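Local coordinates for bsobi restriction endonuclease (Geobacillus stearothermophilus, PDB 1DC1), which recognises the double-stranded DNA sequence 5'-CYCGRG-3' as a homodimer and cleaves it after the first cytosine, leaving terminal 5'-phosphates, at a contact of chain A with DNA and the interface of chains A and B. Numbering follows the deposited sequence. Chains: chain A/B, Bsobi restriction endonuclease.

Contact 1: a contact of chain A with DNA. Residues chain A 165, 167, 185, 201. With nucleotides of chain C.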
loop_
_atom_site.group_PDB
_atom_site.type_symbol
_atom_site.label_atom_id
_atom_site.label_comp_id
_atom_site.label_asym_id
_atom_site.label_seq_id
_atom_site.Cartn_x
_atom_site.Cartn_y
_atom_site.Cartn_z
ATOM N N LYS A 165 -0.484 7.236 -26.558
ATOM C CA LYS A 165 -1.621 6.590 -25.991
ATOM C C LYS A 165 -2.621 5.995 -26.931
ATOM O O LYS A 165 -3.568 5.348 -26.482
ATOM C CB LYS A 165 -2.252 7.572 -25.007
ATOM C CG LYS A 165 -1.214 8.073 -23.978
ATOM C CD LYS A 165 -0.074 7.025 -23.774
ATOM C CE LYS A 165 0.716 7.177 -22.480
ATOM N NZ LYS A 165 1.190 5.853 -21.994
ATOM N N TYR A 167 -2.017 3.568 -28.922
ATOM C CA TYR A 167 -1.774 2.140 -28.787
ATOM C C TYR A 167 -2.247 1.399 -30.020
ATOM O O TYR A 167 -3.044 0.450 -29.927
ATOM C CB TYR A 167 -2.482 1.602 -27.536
ATOM C CG TYR A 167 -1.808 2.082 -26.275
ATOM C CD1 TYR A 167 -0.438 2.356 -26.271
ATOM C CD2 TYR A 167 -2.536 2.311 -25.100
ATOM C CE1 TYR A 167 0.188 2.840 -25.155
ATOM C CE2 TYR A 167 -1.908 2.801 -23.966
ATOM C CZ TYR A 167 -0.539 3.064 -24.002
ATOM O OH TYR A 167 0.125 3.534 -22.884
ATOM N N LYS A 185 4.742 -1.087 -24.699
ATOM C CA LYS A 185 3.463 -1.386 -24.051
ATOM C C LYS A 185 3.031 -2.819 -24.458
ATOM O O LYS A 185 2.231 -3.455 -23.766
ATOM C CB LYS A 185 2.396 -0.355 -24.479
ATOM C CG LYS A 185 0.965 -0.835 -24.347
ATOM C CD LYS A 185 0.330 -0.457 -22.985
ATOM C CE LYS A 185 -1.095 -1.000 -22.842
ATOM N NZ LYS A 185 -1.769 -0.475 -21.619
ATOM N N ASN A 201 -0.974 -4.253 -18.647
ATOM C CA ASN A 201 -2.022 -3.427 -18.043
ATOM C C ASN A 201 -3.217 -3.119 -18.913
ATOM O O ASN A 201 -3.512 -1.970 -19.261
ATOM C CB ASN A 201 -1.403 -2.129 -17.562
ATOM C CG ASN A 201 -0.159 -2.371 -16.759
ATOM O OD1 ASN A 201 -0.176 -3.126 -15.776
ATOM N ND2 ASN A 201 0.938 -1.743 -17.169
ATOM P P DT C 13 -1.811 2.967 -19.928
ATOM O OP1 DT C 13 -0.966 1.763 -20.258
ATOM O OP2 DT C 13 -1.529 4.282 -20.600
ATOM O "O5'" DT C 13 -3.347 2.617 -20.217
ATOM C "C5'" DT C 13 -3.963 1.456 -19.624
ATOM C "C4'" DT C 13 -5.460 1.635 -19.535
ATOM O "O4'" DT C 13 -5.866 2.615 -18.529
ATOM C "C3'" DT C 13 -6.126 2.063 -20.845
ATOM O "O3'" DT C 13 -7.260 1.188 -21.054
ATOM C "C2'" DT C 13 -6.582 3.493 -20.565
ATOM C "C1'" DT C 13 -6.906 3.415 -19.083
ATOM N N1 DT C 13 -7.049 4.673 -18.283
ATOM C C2 DT C 13 -8.069 4.736 -17.351
ATOM O O2 DT C 13 -8.860 3.819 -17.144
ATOM N N3 DT C 13 -8.135 5.917 -16.655
ATOM C C4 DT C 13 -7.311 6.998 -16.776
ATOM O O4 DT C 13 -7.489 7.982 -16.061
ATOM C C5 DT C 13 -6.275 6.867 -17.767
ATOM C C7 DT C 13 -5.328 8.002 -17.982
ATOM C C6 DT C 13 -6.201 5.731 -18.463
HETATM O O HOH W 1 1.372 0.342 -19.173
#
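A:Tyr167 and A:Asn201, which approach the phosphate of DT13 of chain C from separate loops, both have left-handed backbone conformations (phi 58° and 48°). The site illustrates how a restriction endonuclease grips the DNA backbone: the contacts described go to phosphate oxygens, so by themselves they read no base. The phenol OH of A:Tyr167 donates to the non-bridging oxygen OP2 at 2.9 Å, and OP2 lies in the plane of the ring, beyond its hydroxyl edge. Beside this bond, the side-chain amine NZ of A:Lys165 donates to A:Tyr167 OH at 2.7 Å, which would tend to strengthen the phenol as a donor. The same NZ makes a weaker salt bridge with OP2 at 3.4 Å. On the other oxygen, A:Lys185 NZ forms a salt bridge with OP1 at 2.7 Å. Its chain is bent at chi2 (93°), and its CD lies over one face of the tyrosine ring while the backbone of A:Lys165 lies across the opposite face, so the ring is sandwiched near its rim. A phenylalanine in place of A:Tyr167 would probably cost OP2 its phenol donor and leave A:Lys165 NZ without that acceptor. A:Asn201 reaches OP1 indirectly, its amide ND2 lying 2.9 Å from water 1, which also bonds to OP1. In the fold, A:Lys165 and A:Tyr167 lie between strands 157-161 and 170-172, A:Lys185 directly precedes strand 186-191, and A:Asn201 occupies the turn between strands 194-199 and 202-204.

Contact 2: the interface of chains A and B. Residues chain A 39, 42-43, 122-123, 126; chain B 120-121.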
loop_
_atom_site.group_PDB
_atom_site.type_symbol
_atom_site.label_atom_id
_atom_site.label_comp_id
_atom_site.label_asym_id
_atom_site.label_seq_id
_atom_site.Cartn_x
_atom_site.Cartn_y
_atom_site.Cartn_z
ATOM N N SER A 39 14.831 12.939 -6.783
ATOM C CA SER A 39 14.655 13.953 -5.738
ATOM C C SER A 39 14.951 15.389 -6.149
ATOM O O SER A 39 14.285 16.333 -5.698
ATOM C CB SER A 39 15.517 13.610 -4.498
ATOM O OG SER A 39 16.911 13.802 -4.720
ATOM N N TYR A 42 12.242 18.001 -6.930
ATOM C CA TYR A 42 11.482 18.354 -5.735
ATOM C C TYR A 42 12.201 19.464 -4.937
ATOM O O TYR A 42 11.569 20.455 -4.531
ATOM C CB TYR A 42 11.290 17.136 -4.839
ATOM C CG TYR A 42 10.297 16.177 -5.404
ATOM C CD1 TYR A 42 10.697 15.216 -6.326
ATOM C CD2 TYR A 42 8.933 16.265 -5.064
ATOM C CE1 TYR A 42 9.763 14.352 -6.922
ATOM C CE2 TYR A 42 7.987 15.403 -5.648
ATOM C CZ TYR A 42 8.419 14.451 -6.580
ATOM O OH TYR A 42 7.534 13.585 -7.178
ATOM N N ILE A 43 13.510 19.286 -4.700
ATOM C CA ILE A 43 14.284 20.290 -3.980
ATOM C C ILE A 43 14.355 21.605 -4.775
ATOM O O ILE A 43 14.267 22.677 -4.191
ATOM C CB ILE A 43 15.699 19.773 -3.677
ATOM C CG1 ILE A 43 15.581 18.466 -2.888
ATOM C CG2 ILE A 43 16.505 20.827 -2.916
ATOM C CD1 ILE A 43 15.047 18.612 -1.482
ATOM N N GLN A 122 5.515 17.096 0.389
ATOM C CA GLN A 122 5.923 16.718 -0.935
ATOM C C GLN A 122 6.734 15.371 -0.859
ATOM O O GLN A 122 6.804 14.622 -1.844
ATOM C CB GLN A 122 6.771 17.853 -1.546
ATOM C CG GLN A 122 5.969 18.924 -2.257
ATOM C CD GLN A 122 5.355 18.459 -3.589
ATOM O OE1 GLN A 122 4.144 18.413 -3.721
ATOM N NE2 GLN A 122 6.175 18.128 -4.549
ATOM N N GLY A 123 7.322 15.057 0.298
ATOM C CA GLY A 123 8.042 13.801 0.416
ATOM C C GLY A 123 7.139 12.585 0.211
ATOM O O GLY A 123 7.568 11.541 -0.272
ATOM N N LEU A 126 6.779 12.256 -3.554
ATOM C CA LEU A 126 7.939 11.602 -4.154
ATOM C C LEU A 126 7.868 10.109 -3.862
ATOM O O LEU A 126 8.180 9.307 -4.745
ATOM C CB LEU A 126 9.265 12.190 -3.647
ATOM C CG LEU A 126 10.529 11.352 -3.966
ATOM C CD1 LEU A 126 10.781 11.375 -5.456
ATOM C CD2 LEU A 126 11.707 11.866 -3.245
ATOM N N LEU B 120 12.280 16.264 2.897
ATOM C CA LEU B 120 11.709 15.598 1.760
ATOM C C LEU B 120 11.608 14.073 2.010
ATOM O O LEU B 120 10.570 13.491 1.730
ATOM C CB LEU B 120 12.573 15.851 0.518
ATOM C CG LEU B 120 12.053 15.171 -0.755
ATOM C CD1 LEU B 120 10.724 15.885 -1.113
ATOM C CD2 LEU B 120 13.117 15.213 -1.902
ATOM N N PHE B 121 12.689 13.433 2.482
ATOM C CA PHE B 121 12.635 11.984 2.731
ATOM C C PHE B 121 11.832 11.650 4.011
ATOM O O PHE B 121 11.117 10.651 4.053
ATOM C CB PHE B 121 14.062 11.374 2.761
ATOM C CG PHE B 121 14.803 11.482 1.431
ATOM C CD1 PHE B 121 14.157 11.205 0.231
ATOM C CD2 PHE B 121 16.076 11.969 1.383
ATOM C CE1 PHE B 121 14.781 11.439 -0.996
ATOM C CE2 PHE B 121 16.701 12.201 0.174
ATOM C CZ PHE B 121 16.064 11.945 -1.014
HETATM O O HOH W 2 10.224 11.101 0.219
#
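B:Leu120 inserts its isobutyl group between helices 21-53 and 110-152 of chain A, a helix-packing contact in the homodimer of this type II restriction endonuclease and a worked example of one side chain filling a groove on its partner. The apolar contacts divide between its two methyl groups. CD1 rests against the backbone of helix 110-152, 3.7 Å from A:Gly123 CA, where the lack of a side chain lets the leucine come near the main chain. CD2 sits 3.9 Å from A:Leu126 CD2 and about equally near A:Ser39 CB and the terminal methyl CD1 of A:Ile43, with A:Tyr42 CB slightly farther away. The two leucine side chains meet at about a right angle, whereas A:Ile43 comes in obliquely. The leucine gets there by an extended start, CG opposite the backbone N (chi1 180°), which carries both methyls away from its own helix. Next to it, B:Phe121 adds its ring carbons to the apolar layer, CE1 3.8 Å from A:Leu126 CD2 and CZ against A:Ser39 CB. Within chain A, the CB of A:Leu126 lies over one face of the A:Tyr42 ring, whose edge meets A:Ser39 O in plane; this packing probably steadies the wall that receives the leucine. A water-mediated link also crosses here: water 2 bonds to the carbonyl O of A:Gly123 at 2.7 Å and to that of B:Leu120 at 2.8 Å, joining the backbones of the two helices.

Contact 3: the interface of chains A and B. Residues chain A 77, 120-121; chain B 35-36, 39, 42, 126.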
loop_
_atom_site.group_PDB
_atom_site.type_symbol
_atom_site.label_atom_id
_atom_site.label_comp_id
_atom_site.label_asym_id
_atom_site.label_seq_id
_atom_site.Cartn_x
_atom_site.Cartn_y
_atom_site.Cartn_z
ATOM N N GLY A 77 -0.963 20.653 4.099
ATOM C CA GLY A 77 -1.263 19.261 4.427
ATOM C C GLY A 77 -2.206 18.512 3.502
ATOM O O GLY A 77 -2.676 17.419 3.856
ATOM N N LEU A 120 8.192 18.524 3.508
ATOM C CA LEU A 120 7.723 17.420 4.309
ATOM C C LEU A 120 6.520 16.715 3.646
ATOM O O LEU A 120 6.489 15.498 3.549
ATOM C CB LEU A 120 7.326 17.908 5.690
ATOM C CG LEU A 120 6.906 16.788 6.664
ATOM C CD1 LEU A 120 8.077 15.874 6.962
ATOM C CD2 LEU A 120 6.367 17.454 7.970
ATOM N N PHE A 121 5.524 17.470 3.190
ATOM C CA PHE A 121 4.357 16.857 2.550
ATOM C C PHE A 121 4.686 16.355 1.116
ATOM O O PHE A 121 4.227 15.310 0.706
ATOM C CB PHE A 121 3.183 17.856 2.591
ATOM C CG PHE A 121 2.680 18.114 3.995
ATOM C CD1 PHE A 121 2.531 17.053 4.896
ATOM C CD2 PHE A 121 2.430 19.408 4.454
ATOM C CE1 PHE A 121 2.142 17.280 6.246
ATOM C CE2 PHE A 121 2.040 19.625 5.814
ATOM C CZ PHE A 121 1.903 18.567 6.686
ATOM N N LYS B 35 -2.892 14.742 10.143
ATOM C CA LYS B 35 -1.569 14.890 9.539
ATOM C C LYS B 35 -0.929 16.187 10.012
ATOM O O LYS B 35 0.238 16.185 10.384
ATOM C CB LYS B 35 -1.674 14.886 8.010
ATOM C CG LYS B 35 -0.363 14.709 7.335
ATOM C CD LYS B 35 -0.565 14.351 5.862
ATOM C CE LYS B 35 -0.526 15.558 4.924
ATOM N NZ LYS B 35 -0.231 15.194 3.496
ATOM N N ASN B 36 -1.672 17.297 10.001
ATOM C CA ASN B 36 -1.102 18.568 10.462
ATOM C C ASN B 36 -0.735 18.542 11.949
ATOM O O ASN B 36 0.298 19.080 12.355
ATOM C CB ASN B 36 -2.040 19.685 10.125
ATOM C CG ASN B 36 -1.978 20.010 8.672
ATOM O OD1 ASN B 36 -0.888 20.153 8.134
ATOM N ND2 ASN B 36 -3.122 20.088 8.009
ATOM N N SER B 39 2.523 16.567 12.210
ATOM C CA SER B 39 3.616 17.190 11.465
ATOM C C SER B 39 4.661 17.969 12.278
ATOM O O SER B 39 5.867 17.925 11.968
ATOM C CB SER B 39 2.995 18.089 10.383
ATOM O OG SER B 39 2.411 19.239 10.945
ATOM N N TYR B 42 8.069 16.700 13.291
ATOM C CA TYR B 42 8.983 16.522 12.144
ATOM C C TYR B 42 9.667 17.830 11.793
ATOM O O TYR B 42 10.888 17.865 11.552
ATOM C CB TYR B 42 8.253 15.983 10.914
ATOM C CG TYR B 42 7.817 14.563 11.109
ATOM C CD1 TYR B 42 6.666 14.283 11.845
ATOM C CD2 TYR B 42 8.561 13.499 10.588
ATOM C CE1 TYR B 42 6.254 12.998 12.065
ATOM C CE2 TYR B 42 8.158 12.165 10.800
ATOM C CZ TYR B 42 6.995 11.943 11.541
ATOM O OH TYR B 42 6.506 10.685 11.726
ATOM N N LEU B 126 6.550 10.310 7.730
ATOM C CA LEU B 126 5.317 10.841 8.299
ATOM C C LEU B 126 4.145 10.144 7.616
ATOM O O LEU B 126 3.241 9.737 8.284
ATOM C CB LEU B 126 5.202 12.369 8.138
ATOM C CG LEU B 126 3.812 12.954 8.515
ATOM C CD1 LEU B 126 3.474 12.722 9.968
ATOM C CD2 LEU B 126 3.756 14.417 8.204
#
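A:Leu120 and A:Phe121 form the apolar centre of this helix-helix contact in the restriction endonuclease homodimer, both projecting from helix 110-152 of chain A onto helices 21-53 and 110-152 of chain B. The leucine methyl CD2 touches B:Tyr42 CB at 3.8 Å and B:Leu126 CD2 at 4.0 Å, crossing both side chains at about a right angle. B:Leu126 CD2 also bridges to the phenylalanine, 3.8 Å from A:Phe121 CE1, so one methyl serves two neighbouring residues. Farther out, the far end of the ring, CZ, meets B:Ser39 CB. One face of A:Phe121 is covered toward its rim by A:Gly77 CA, from a loop of its own chain. On the same side, just outside the CD1-CE1 rim, passes the aliphatic part of B:Lys35, with CE 3.4 Å from CD1. The two side chains run antiparallel alongside one another, and the bend at chi3 (94°) turns the lysine's end along the ring. At the polar rim, the amide oxygen OD1 of B:Asn36 comes within 3.5 Å of A:Phe121 CZ, its amide plane nearly perpendicular to the ring (84°). B:Ser39 OG donates to B:Asn36 O at 2.5 Å, a short bond within helix 21-53 that ties the hydroxyl back to its own chain and leaves CB facing the aromatic ring.

Contact 2 and contact 3, whose C-alpha centres lie about 12 Å apart, are closely related by the two-fold axis: helices 110-152 and 21-53 build both, and residues 39, 42, 120, 121 and 126 recur with the chains exchanged. Each subunit therefore both inserts its leucine-phenylalanine pair and receives that of its partner. Contact 1 stands apart, about 29 Å from contact 2 and 36 Å from contact 3 between the same kinds of centre, on loops among strands. Its phosphate grip thus lies well away from these two patches, and the helical interface is likely to hold the two DNA-binding regions in place around the duplex.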